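Local coordinates for transcriptional regulator, LacI family protein (Rhodococcus jostii, PDB 3K9C) that probably binds regulatory DNA as a transcription factor of the LacI family, with a periplasmic-binding-protein-like domain of the kind that senses small ligands, at residues L148-M151 with D152-G155; D119-E123 with L124-N128. All coordinates share one frame; numbering follows the deposited sequence.

Interaction 1 of 2, residues L148-M151 with D152-G155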
ATOM      1  N   LEU B 148       8.965  21.826  16.834  1.00 20.94           N
ATOM      2  CA  LEU B 148       9.364  23.185  17.176  1.00 22.80           C
ATOM      3  C   LEU B 148       9.881  23.256  18.616  1.00 23.33           C
ATOM      4  O   LEU B 148      10.847  23.957  18.904  1.00 24.13           O
ATOM      5  CB  LEU B 148       8.173  24.133  16.980  1.00 22.55           C
ATOM      6  CG  LEU B 148       7.757  24.325  15.517  1.00 22.41           C
ATOM      7  CD1 LEU B 148       6.435  25.082  15.418  1.00 22.77           C
ATOM      8  CD2 LEU B 148       8.860  25.069  14.794  1.00 23.09           C
ATOM      9  N   ALA B 149       9.240  22.519  19.515  1.00 23.42           N
ATOM     10  CA  ALA B 149       9.657  22.514  20.912  1.00 24.87           C
ATOM     11  C   ALA B 149      11.050  21.925  21.040  1.00 24.29           C
ATOM     12  O   ALA B 149      11.916  22.493  21.707  1.00 25.23           O
ATOM     13  CB  ALA B 149       8.676  21.714  21.753  1.00 24.39           C
ATOM     14  N   ALA B 150      11.269  20.780  20.401  1.00 24.39           N
ATOM     15  CA  ALA B 150      12.567  20.130  20.466  1.00 23.74           C
ATOM     16  C   ALA B 150      13.651  21.014  19.860  1.00 23.72           C
ATOM     17  O   ALA B 150      14.758  21.078  20.380  1.00 24.27           O
ATOM     18  CB  ALA B 150      12.521  18.783  19.752  1.00 24.82           C
HETATM   19  N   MSE B 151      13.353  21.688  18.754  1.00 24.02           N
HETATM   20  CA  MSE B 151      14.368  22.546  18.150  1.00 24.66           C
HETATM   21  C   MSE B 151      14.730  23.685  19.111  1.00 25.83           C
HETATM   22  O   MSE B 151      15.896  24.068  19.240  1.00 23.12           O
HETATM   23  CB  MSE B 151      13.877  23.114  16.809  1.00 24.90           C
HETATM   24  CG  MSE B 151      13.818  22.107  15.655  1.00 23.32           C
HETATM   25 SE   MSE B 151      15.585  21.423  15.215  1.00 30.75          SE
HETATM   26  CE  MSE B 151      16.239  22.901  14.109  1.00 21.63           C
ATOM     27  N   ASP B 152      13.719  24.205  19.795  1.00 27.99           N
ATOM     28  CA  ASP B 152      13.908  25.297  20.735  1.00 32.34           C
ATOM     29  C   ASP B 152      14.753  24.848  21.928  1.00 34.38           C
ATOM     30  O   ASP B 152      15.581  25.608  22.433  1.00 35.44           O
ATOM     31  CB  ASP B 152      12.542  25.816  21.199  1.00 32.28           C
ATOM     32  CG  ASP B 152      12.640  27.102  22.005  1.00 35.64           C
ATOM     33  OD1 ASP B 152      13.542  27.928  21.733  1.00 34.80           O
ATOM     34  OD2 ASP B 152      11.794  27.290  22.900  1.00 37.06           O
ATOM     35  N   ARG B 153      14.558  23.603  22.359  1.00 35.91           N
ATOM     36  CA  ARG B 153      15.310  23.055  23.483  1.00 36.12           C
ATOM     37  C   ARG B 153      16.799  22.979  23.155  1.00 35.57           C
ATOM     38  O   ARG B 153      17.640  23.041  24.052  1.00 35.71           O
ATOM     39  CB  ARG B 153      14.802  21.655  23.840  1.00 39.53           C
ATOM     40  CG  ARG B 153      14.403  21.497  25.302  1.00 45.25           C
ATOM     41  CD  ARG B 153      14.256  20.033  25.699  1.00 48.70           C
ATOM     42  NE  ARG B 153      13.287  19.316  24.871  1.00 54.09           N
ATOM     43  CZ  ARG B 153      11.994  19.620  24.788  1.00 56.03           C
ATOM     44  NH1 ARG B 153      11.496  20.639  25.484  1.00 56.01           N
ATOM     45  NH2 ARG B 153      11.196  18.896  24.014  1.00 55.63           N
ATOM     46  N   HIS B 154      17.123  22.831  21.872  1.00 32.86           N
ATOM     47  CA  HIS B 154      18.515  22.758  21.448  1.00 32.04           C
ATOM     48  C   HIS B 154      19.066  24.116  21.025  1.00 31.36           C
ATOM     49  O   HIS B 154      20.186  24.199  20.531  1.00 31.66           O
ATOM     50  CB  HIS B 154      18.696  21.780  20.282  1.00 32.93           C
ATOM     51  CG  HIS B 154      18.608  20.335  20.672  1.00 33.88           C
ATOM     52  ND1 HIS B 154      17.409  19.680  20.843  1.00 33.60           N
ATOM     53  CD2 HIS B 154      19.575  19.423  20.928  1.00 34.10           C
ATOM     54  CE1 HIS B 154      17.639  18.425  21.186  1.00 33.09           C
ATOM     55  NE2 HIS B 154      18.947  18.243  21.245  1.00 34.38           N
ATOM     56  N   GLY B 155      18.280  25.172  21.217  1.00 31.13           N
ATOM     57  CA  GLY B 155      18.725  26.507  20.843  1.00 30.79           C
ATOM     58  C   GLY B 155      18.770  26.712  19.339  1.00 31.76           C
ATOM     59  O   GLY B 155      19.561  27.514  18.831  1.00 32.52           O
TER

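Interaction 2 of 2, residues D119-E123 with L124-N128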
ATOM      1  N   ASP B 119      16.464  14.908  18.476  1.00 23.52           N
ATOM      2  CA  ASP B 119      17.630  14.634  19.318  1.00 24.82           C
ATOM      3  C   ASP B 119      18.680  13.862  18.519  1.00 25.08           C
ATOM      4  O   ASP B 119      19.871  14.172  18.572  1.00 26.64           O
ATOM      5  CB  ASP B 119      17.235  13.828  20.557  1.00 26.15           C
ATOM      6  CG  ASP B 119      16.370  14.620  21.519  1.00 27.65           C
ATOM      7  OD1 ASP B 119      16.332  15.863  21.414  1.00 28.63           O
ATOM      8  OD2 ASP B 119      15.732  13.997  22.395  1.00 32.99           O
ATOM      9  N   HIS B 120      18.226  12.861  17.769  1.00 22.94           N
ATOM     10  CA  HIS B 120      19.120  12.054  16.949  1.00 21.68           C
ATOM     11  C   HIS B 120      19.888  12.918  15.953  1.00 20.40           C
ATOM     12  O   HIS B 120      21.101  12.769  15.798  1.00 21.96           O
ATOM     13  CB  HIS B 120      18.314  10.978  16.203  1.00 22.38           C
ATOM     14  CG  HIS B 120      19.093  10.254  15.151  1.00 22.66           C
ATOM     15  ND1 HIS B 120      20.204   9.493  15.439  1.00 23.19           N
ATOM     16  CD2 HIS B 120      18.922  10.180  13.812  1.00 23.55           C
ATOM     17  CE1 HIS B 120      20.686   8.982  14.320  1.00 24.38           C
ATOM     18  NE2 HIS B 120      19.926   9.384  13.317  1.00 24.77           N
ATOM     19  N   LEU B 121      19.179  13.821  15.276  1.00 21.74           N
ATOM     20  CA  LEU B 121      19.802  14.696  14.284  1.00 20.71           C
ATOM     21  C   LEU B 121      20.741  15.750  14.877  1.00 20.61           C
ATOM     22  O   LEU B 121      21.807  16.013  14.327  1.00 21.20           O
ATOM     23  CB  LEU B 121      18.730  15.381  13.431  1.00 20.36           C
ATOM     24  CG  LEU B 121      17.964  14.442  12.492  1.00 18.20           C
ATOM     25  CD1 LEU B 121      16.751  15.172  11.922  1.00 17.57           C
ATOM     26  CD2 LEU B 121      18.895  13.939  11.381  1.00 15.76           C
ATOM     27  N   THR B 122      20.358  16.365  15.988  1.00 22.00           N
ATOM     28  CA  THR B 122      21.235  17.363  16.579  1.00 23.77           C
ATOM     29  C   THR B 122      22.482  16.634  17.110  1.00 26.31           C
ATOM     30  O   THR B 122      23.606  17.126  16.962  1.00 24.82           O
ATOM     31  CB  THR B 122      20.499  18.171  17.691  1.00 23.09           C
ATOM     32  OG1 THR B 122      19.965  17.278  18.674  1.00 23.93           O
ATOM     33  CG2 THR B 122      19.332  18.982  17.079  1.00 22.37           C
ATOM     34  N   GLU B 123      22.294  15.439  17.676  1.00 27.01           N
ATOM     35  CA  GLU B 123      23.425  14.664  18.186  1.00 29.34           C
ATOM     36  C   GLU B 123      24.417  14.357  17.069  1.00 28.82           C
ATOM     37  O   GLU B 123      25.607  14.184  17.329  1.00 30.87           O
ATOM     38  CB  GLU B 123      22.959  13.349  18.822  1.00 33.26           C
ATOM     39  CG  GLU B 123      24.088  12.567  19.506  1.00 38.47           C
ATOM     40  CD  GLU B 123      23.649  11.201  20.029  1.00 42.25           C
ATOM     41  OE1 GLU B 123      22.772  11.147  20.920  1.00 43.97           O
ATOM     42  OE2 GLU B 123      24.184  10.179  19.547  1.00 41.11           O
ATOM     43  N   LEU B 124      23.928  14.278  15.829  1.00 27.69           N
ATOM     44  CA  LEU B 124      24.796  14.013  14.677  1.00 25.12           C
ATOM     45  C   LEU B 124      25.356  15.328  14.132  1.00 25.24           C
ATOM     46  O   LEU B 124      26.019  15.358  13.091  1.00 23.23           O
ATOM     47  CB  LEU B 124      24.035  13.263  13.568  1.00 24.26           C
ATOM     48  CG  LEU B 124      23.933  11.733  13.688  1.00 24.15           C
ATOM     49  CD1 LEU B 124      22.890  11.187  12.703  1.00 21.66           C
ATOM     50  CD2 LEU B 124      25.304  11.107  13.419  1.00 24.44           C
ATOM     51  N   GLY B 125      25.068  16.420  14.839  1.00 25.11           N
ATOM     52  CA  GLY B 125      25.586  17.720  14.444  1.00 25.54           C
ATOM     53  C   GLY B 125      24.725  18.649  13.611  1.00 26.27           C
ATOM     54  O   GLY B 125      25.145  19.765  13.316  1.00 26.29           O
ATOM     55  N   HIS B 126      23.533  18.202  13.220  1.00 25.68           N
ATOM     56  CA  HIS B 126      22.642  19.018  12.398  1.00 25.62           C
ATOM     57  C   HIS B 126      22.044  20.195  13.167  1.00 26.36           C
ATOM     58  O   HIS B 126      21.686  20.067  14.339  1.00 27.73           O
ATOM     59  CB  HIS B 126      21.516  18.137  11.828  1.00 23.95           C
ATOM     60  CG  HIS B 126      21.993  17.091  10.866  1.00 22.57           C
ATOM     61  ND1 HIS B 126      22.322  17.375   9.557  1.00 19.82           N
ATOM     62  CD2 HIS B 126      22.223  15.767  11.031  1.00 23.08           C
ATOM     63  CE1 HIS B 126      22.728  16.271   8.958  1.00 21.38           C
ATOM     64  NE2 HIS B 126      22.680  15.280   9.827  1.00 21.00           N
ATOM     65  N   ARG B 127      21.933  21.342  12.501  1.00 26.73           N
ATOM     66  CA  ARG B 127      21.361  22.534  13.120  1.00 28.12           C
ATOM     67  C   ARG B 127      20.257  23.147  12.254  1.00 26.82           C
ATOM     68  O   ARG B 127      19.261  23.654  12.779  1.00 26.46           O
ATOM     69  CB  ARG B 127      22.467  23.560  13.401  1.00 32.39           C
ATOM     70  CG  ARG B 127      23.540  23.030  14.347  1.00 36.53           C
ATOM     71  CD  ARG B 127      24.575  24.085  14.684  1.00 43.52           C
ATOM     72  NE  ARG B 127      23.995  25.195  15.433  1.00 48.48           N
ATOM     73  CZ  ARG B 127      24.706  26.154  16.014  1.00 50.40           C
ATOM     74  NH1 ARG B 127      26.030  26.138  15.932  1.00 52.56           N
ATOM     75  NH2 ARG B 127      24.094  27.128  16.674  1.00 52.47           N
ATOM     76  N   ASN B 128      20.432  23.121  10.934  1.00 23.86           N
ATOM     77  CA  ASN B 128      19.404  23.638  10.032  1.00 25.69           C
ATOM     78  C   ASN B 128      18.541  22.429   9.735  1.00 23.57           C
ATOM     79  O   ASN B 128      18.801  21.687   8.789  1.00 24.00           O
ATOM     80  CB  ASN B 128      20.003  24.157   8.728  1.00 27.26           C
ATOM     81  CG  ASN B 128      20.862  25.378   8.935  1.00 32.83           C
ATOM     82  OD1 ASN B 128      22.087  25.307   8.863  1.00 35.49           O
ATOM     83  ND2 ASN B 128      20.223  26.509   9.210  1.00 36.48           N
TER
HETATM   84  O   HOH W   1      23.539  19.929  16.347  1.00 36.20           O

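Interaction 1 of 2, residues L148-M151 with D152-G155
His154 turns its imidazole back over the last turn of helix 140-153 and grips the carbonyl of Ala150 twice. Its ND1 donates to Ala150 O over 3.0 Å, nearly straight at 174°, with the oxygen at the ring edge and in the ring plane. The backbone N of His154 reaches the same oxygen at 3.3 Å along a more bent path. The side chain can fold back because CG lies beside its own backbone N, anti to the carbonyl carbon (chi1 -74°). Histidine suits this first non-helical position, offering a ring N-H to a carbonyl in the last turn of the helix.

On the outer side, the Arg153 chain bends at chi3 (-57°) and runs back along the helix. Ala149 O lies above one face of the guanidinium, off-centre, and NH2 comes 4.0 Å from Ala150 CA. The small side chain of Ala150 instead packs on Thr115 and Val118 of helix 110-123, while selenomethionine Met151 bends its flexible chain toward Val118 and Ala160. Gly155, whose positive phi favours glycine, is the C' residue of a Schellman motif in which Gly155 N meets Asp152 O at 3.0 Å. The straight, in-plane ND1 bond holds the imidazole's rotation and is consistent with a proton on ND1; Ala150 O thus takes two donors, one from each face of its carbonyl plane.

Interaction 2 of 2, residues D119-E123 with L124-N128
Leu124 N turns toward the carbonyls of His120 and Leu121 as helix 110-123 closes in a Schellman motif, making a weak hydrogen bond to each. The Leu124 side chain folds back along the helix: with chi1 at -84°, CG lies beside the backbone N, and CD1 meets the His120 ring obliquely, 3.5 Å from both CE1 and NE2. A branched aliphatic chain suits contact with this ring, whose NE2 is bonded to Thr275.

Gly125 follows as the C' residue. Its positive phi would jam a beta carbon against the preceding carbonyl oxygen, which explains the glycine. Its N bonds to Thr122 O at 2.7 Å, approaching from above the carbonyl plane, 61° out of it.

His126 leaves the turn in an extended conformation, and its N completes the motif on Leu121 O at 3.0 Å, although the position of that N is less certain. The same oxygen lies at the edge of the His126 ring, in its plane, 3.3 Å from CD2, while Leu121 CD2 packs 3.8 Å from that ring carbon. Both ring nitrogens are engaged, ND1 with Thr187 and NE2 with Gly276 O, so histidine can tie this turn to two other parts of the chain. The carbonyl of His126 points back to the helix, where one water donates to both His126 O, at 2.7 Å, and Thr122 O, at 2.9 Å.

How the interactions relate
Interaction 2 comes first along the chain, ending helix 110-123 ahead of strand 129-133; interaction 1 ends helix 140-153, the helix of the beta-alpha-beta unit that runs from strand 129-133 to strand 160-164. Their centres lie about 11 Å apart, in the periplasmic-binding-protein-like part of the chain. The C-terminal ends of the two helices lie side by side and touch: His154 NE2 lies 2.9 Å from Thr122 OG1, and Met151 CE packs 3.4 Å from Arg127 O. Strands 129-133 and 160-164 are neighbours in one four-stranded parallel sheet, so the two helix ends that pack against each other are each followed by a strand of the same sheet.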